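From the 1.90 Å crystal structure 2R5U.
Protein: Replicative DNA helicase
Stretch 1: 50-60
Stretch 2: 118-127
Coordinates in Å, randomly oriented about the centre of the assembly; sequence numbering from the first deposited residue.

Stretch 1 (50-60) DVLERLRPGDF
Stretch 2 118-127: NAGYYASIVA

Residues 119-127 form a regular helix whose small residues make a shallow track, and stretch 1 lies along it: the tail of a helix that begins earlier in the chain and includes Asp50 to Leu52, giving way to irregular chain by Leu55. The two run in the same direction. CA of Val51 sits 5.2 Å from CA of Gly120, CA of Arg54 6.3 Å from CA of Ser124, and CA of Leu55 5.9 Å from CA of Ala127. No direct hydrogen bond crosses; packing and one water join the stretches, burying 464 Å² in all.

Gly120 permits the close start. An ideal CB on Gly120 would point toward stretch 1 and lie 2.8 Å from Asp50 OD1, a clash, and 3.0 Å from Arg54 CZ. In the space left open, Arg54 (chi1 m, chi2 148°, chi3 t, chi4 100°) reaches back along its own chain, its NH1 donating to Asp50 O at 2.7 Å and, weakly, to Asp50 OD1 at 3.4 Å, the latter also a salt bridge. Asp50 holds an off-rotamer chi1 of -107°. Gly120 O lies over one face of the guanidinium, 3.1 Å from Arg54 NE but at a poor hydrogen-bonding angle; this oxygen already accepts from Ser124 N at 3.0 Å. The aliphatic part of Arg54 also packs, with CD 3.8 Å from Ala123 CB.

Ala123 points toward stretch 1 and its methyl is shared by three neighbours. Val51, chi1 t, sets CG2 4.2 Å from Ala123 CB and 4.0 Å from Ala119 CB, while Leu55 CG is 4.2 Å from Ala123 CB. Alanine offers apolar surface here while keeping the backbones near.

Beyond the helical segment, Leu55 N still donates to Val51 O at 3.0 Å, but the residue itself is extended at phi/psi -101/151. Its CA-to-CB bond points sideways, and chi1 m with chi2 t brings the end of the side chain nearer the helix. Leu55 CD2 lies 3.4 Å from Ala123 O, 3.8 Å from Ala127 CB and 4.1 Å from Val126 CG1, so the buried branched side chain fills the space along this helical turn.

A type II turn from Arg56 to Asp59 then redirects the chain. Gly58, at 93/-7, suits a conformation in which a CB would jam against the preceding carbonyl. Asp59, chi1 m, accepts from Arg56 N through OD2 at 2.8 Å, tying the turn. Val126, chi1 t and pointing toward stretch 1, places CG1 3.7 Å from Asp59 O. One water closes this end, donating to Asp59 O at 2.6 Å and Val126 O at 2.7 Å.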

# COMPACT_ATOMS: atom_id res chain seq x y z
N ASP B 50 39.21 -17.84 -7.09
CA ASP B 50 38.85 -19.26 -7.05
C ASP B 50 37.39 -19.53 -6.65
O ASP B 50 36.70 -20.35 -7.27
CB ASP B 50 39.75 -19.97 -6.06
CG ASP B 50 40.75 -20.83 -6.72
OD1 ASP B 50 40.53 -22.06 -6.71
OD2 ASP B 50 41.74 -20.28 -7.28
N VAL B 51 36.95 -18.83 -5.61
CA VAL B 51 35.62 -18.96 -5.05
C VAL B 51 34.54 -18.51 -6.06
O VAL B 51 33.50 -19.18 -6.23
CB VAL B 51 35.54 -18.18 -3.70
CG1 VAL B 51 34.12 -18.01 -3.23
CG2 VAL B 51 36.38 -18.92 -2.63
N LEU B 52 34.82 -17.40 -6.73
CA LEU B 52 33.94 -16.84 -7.75
C LEU B 52 33.66 -17.78 -8.92
O LEU B 52 32.58 -17.73 -9.50
CB LEU B 52 34.48 -15.51 -8.26
CG LEU B 52 33.96 -14.30 -7.51
CD1 LEU B 52 34.56 -13.03 -8.09
CD2 LEU B 52 32.46 -14.27 -7.67
N GLU B 53 34.62 -18.63 -9.27
CA GLU B 53 34.42 -19.69 -10.27
C GLU B 53 33.26 -20.61 -9.92
O GLU B 53 32.62 -21.18 -10.82
CB GLU B 53 35.66 -20.57 -10.36
CG GLU B 53 36.95 -19.80 -10.39
CD GLU B 53 37.50 -19.69 -11.76
OE1 GLU B 53 38.64 -20.20 -11.96
OE2 GLU B 53 36.81 -19.13 -12.64
N ARG B 54 33.00 -20.77 -8.64
CA ARG B 54 32.08 -21.80 -8.18
C ARG B 54 30.76 -21.28 -7.62
O ARG B 54 29.73 -21.93 -7.76
CB ARG B 54 32.76 -22.67 -7.13
CG ARG B 54 33.80 -23.60 -7.67
CD ARG B 54 34.85 -23.77 -6.62
NE ARG B 54 35.95 -24.66 -7.00
CZ ARG B 54 37.14 -24.24 -7.44
NH1 ARG B 54 37.39 -22.95 -7.61
NH2 ARG B 54 38.09 -25.12 -7.71
N LEU B 55 30.80 -20.12 -6.98
CA LEU B 55 29.64 -19.60 -6.28
C LEU B 55 28.88 -18.52 -7.03
O LEU B 55 29.46 -17.77 -7.82
CB LEU B 55 30.01 -19.08 -4.87
CG LEU B 55 30.60 -20.12 -3.91
CD1 LEU B 55 30.71 -19.56 -2.52
CD2 LEU B 55 29.78 -21.40 -3.91
N ARG B 56 27.58 -18.46 -6.76
CA ARG B 56 26.68 -17.45 -7.31
C ARG B 56 26.05 -16.72 -6.13
O ARG B 56 26.04 -17.27 -5.03
CB ARG B 56 25.58 -18.14 -8.14
CG ARG B 56 26.03 -19.34 -9.01
CD ARG B 56 26.59 -18.94 -10.38
NE ARG B 56 27.91 -18.31 -10.31
CZ ARG B 56 29.06 -18.88 -10.69
NH1 ARG B 56 29.10 -20.11 -11.20
NH2 ARG B 56 30.20 -18.21 -10.55
N PRO B 57 25.53 -15.48 -6.33
CA PRO B 57 24.71 -14.84 -5.28
C PRO B 57 23.61 -15.75 -4.74
O PRO B 57 22.96 -16.47 -5.51
CB PRO B 57 24.08 -13.62 -5.99
CG PRO B 57 24.48 -13.73 -7.46
CD PRO B 57 25.71 -14.60 -7.50
N GLY B 58 23.43 -15.76 -3.42
CA GLY B 58 22.39 -16.56 -2.79
C GLY B 58 22.83 -17.94 -2.33
O GLY B 58 22.06 -18.62 -1.65
N ASP B 59 24.06 -18.33 -2.65
CA ASP B 59 24.56 -19.68 -2.32
C ASP B 59 24.80 -19.96 -0.82
O ASP B 59 24.84 -21.12 -0.38
CB ASP B 59 25.81 -20.00 -3.15
CG ASP B 59 25.48 -20.47 -4.59
OD1 ASP B 59 24.29 -20.70 -4.92
OD2 ASP B 59 26.42 -20.60 -5.39
N PHE B 60 24.94 -18.91 -0.03
CA PHE B 60 25.18 -19.09 1.40
C PHE B 60 23.84 -19.29 2.10
O PHE B 60 22.91 -18.54 1.86
CB PHE B 60 25.91 -17.87 1.97
CG PHE B 60 27.36 -17.84 1.58
CD1 PHE B 60 27.75 -17.30 0.36
CD2 PHE B 60 28.33 -18.42 2.40
CE1 PHE B 60 29.10 -17.29 -0.02
CE2 PHE B 60 29.68 -18.41 2.03
CZ PHE B 60 30.05 -17.83 0.81
N ASN B 118 42.74 -23.96 0.52
CA ASN B 118 41.61 -24.84 0.31
C ASN B 118 40.29 -24.11 -0.06
O ASN B 118 39.26 -24.75 -0.14
CB ASN B 118 41.37 -25.69 1.57
CG ASN B 118 42.38 -26.81 1.73
OD1 ASN B 118 42.90 -27.03 2.83
ND2 ASN B 118 42.64 -27.55 0.65
N ALA B 119 40.34 -22.79 -0.26
CA ALA B 119 39.12 -21.98 -0.48
C ALA B 119 38.20 -22.49 -1.60
O ALA B 119 36.99 -22.54 -1.44
CB ALA B 119 39.47 -20.50 -0.69
N GLY B 120 38.78 -22.87 -2.74
CA GLY B 120 38.01 -23.46 -3.84
C GLY B 120 37.37 -24.80 -3.49
O GLY B 120 36.24 -25.10 -3.90
N TYR B 121 38.11 -25.62 -2.76
CA TYR B 121 37.58 -26.88 -2.26
C TYR B 121 36.34 -26.63 -1.39
O TYR B 121 35.31 -27.27 -1.59
CB TYR B 121 38.65 -27.67 -1.50
CG TYR B 121 38.07 -28.77 -0.64
CD1 TYR B 121 37.88 -28.58 0.72
CD2 TYR B 121 37.69 -29.99 -1.20
CE1 TYR B 121 37.33 -29.57 1.51
CE2 TYR B 121 37.14 -30.99 -0.42
CZ TYR B 121 36.97 -30.78 0.93
OH TYR B 121 36.44 -31.77 1.71
N TYR B 122 36.43 -25.71 -0.43
CA TYR B 122 35.28 -25.42 0.42
C TYR B 122 34.13 -24.76 -0.35
O TYR B 122 32.97 -25.02 -0.04
CB TYR B 122 35.68 -24.62 1.66
CG TYR B 122 36.53 -25.42 2.63
CD1 TYR B 122 37.90 -25.17 2.77
CD2 TYR B 122 35.98 -26.45 3.39
CE1 TYR B 122 38.69 -25.91 3.65
CE2 TYR B 122 36.75 -27.20 4.27
CZ TYR B 122 38.11 -26.93 4.39
OH TYR B 122 38.88 -27.67 5.27
N ALA B 123 34.46 -23.94 -1.35
CA ALA B 123 33.45 -23.33 -2.21
C ALA B 123 32.66 -24.41 -2.96
O ALA B 123 31.46 -24.28 -3.13
CB ALA B 123 34.08 -22.36 -3.20
N SER B 124 33.34 -25.46 -3.41
CA SER B 124 32.68 -26.55 -4.11
C SER B 124 31.63 -27.27 -3.22
O SER B 124 30.58 -27.69 -3.72
CB SER B 124 33.69 -27.52 -4.75
OG SER B 124 34.13 -28.53 -3.85
N ILE B 125 31.91 -27.36 -1.92
CA ILE B 125 30.98 -27.90 -0.93
C ILE B 125 29.77 -26.98 -0.82
O ILE B 125 28.63 -27.44 -0.91
CB ILE B 125 31.63 -28.07 0.48
CG1 ILE B 125 32.72 -29.15 0.49
CG2 ILE B 125 30.55 -28.35 1.53
CD1 ILE B 125 32.21 -30.58 0.27
N VAL B 126 30.03 -25.69 -0.65
CA VAL B 126 28.97 -24.69 -0.51
C VAL B 126 28.07 -24.69 -1.76
O VAL B 126 26.86 -24.57 -1.63
CB VAL B 126 29.52 -23.27 -0.19
CG1 VAL B 126 28.40 -22.25 -0.14
CG2 VAL B 126 30.27 -23.26 1.16
N ALA B 127 28.68 -24.80 -2.93
CA ALA B 127 27.96 -24.84 -4.22
C ALA B 127 27.06 -26.09 -4.36
O ALA B 127 25.93 -25.99 -4.82
CB ALA B 127 28.95 -24.77 -5.36
O HOH W 1 25.24 -23.60 0.34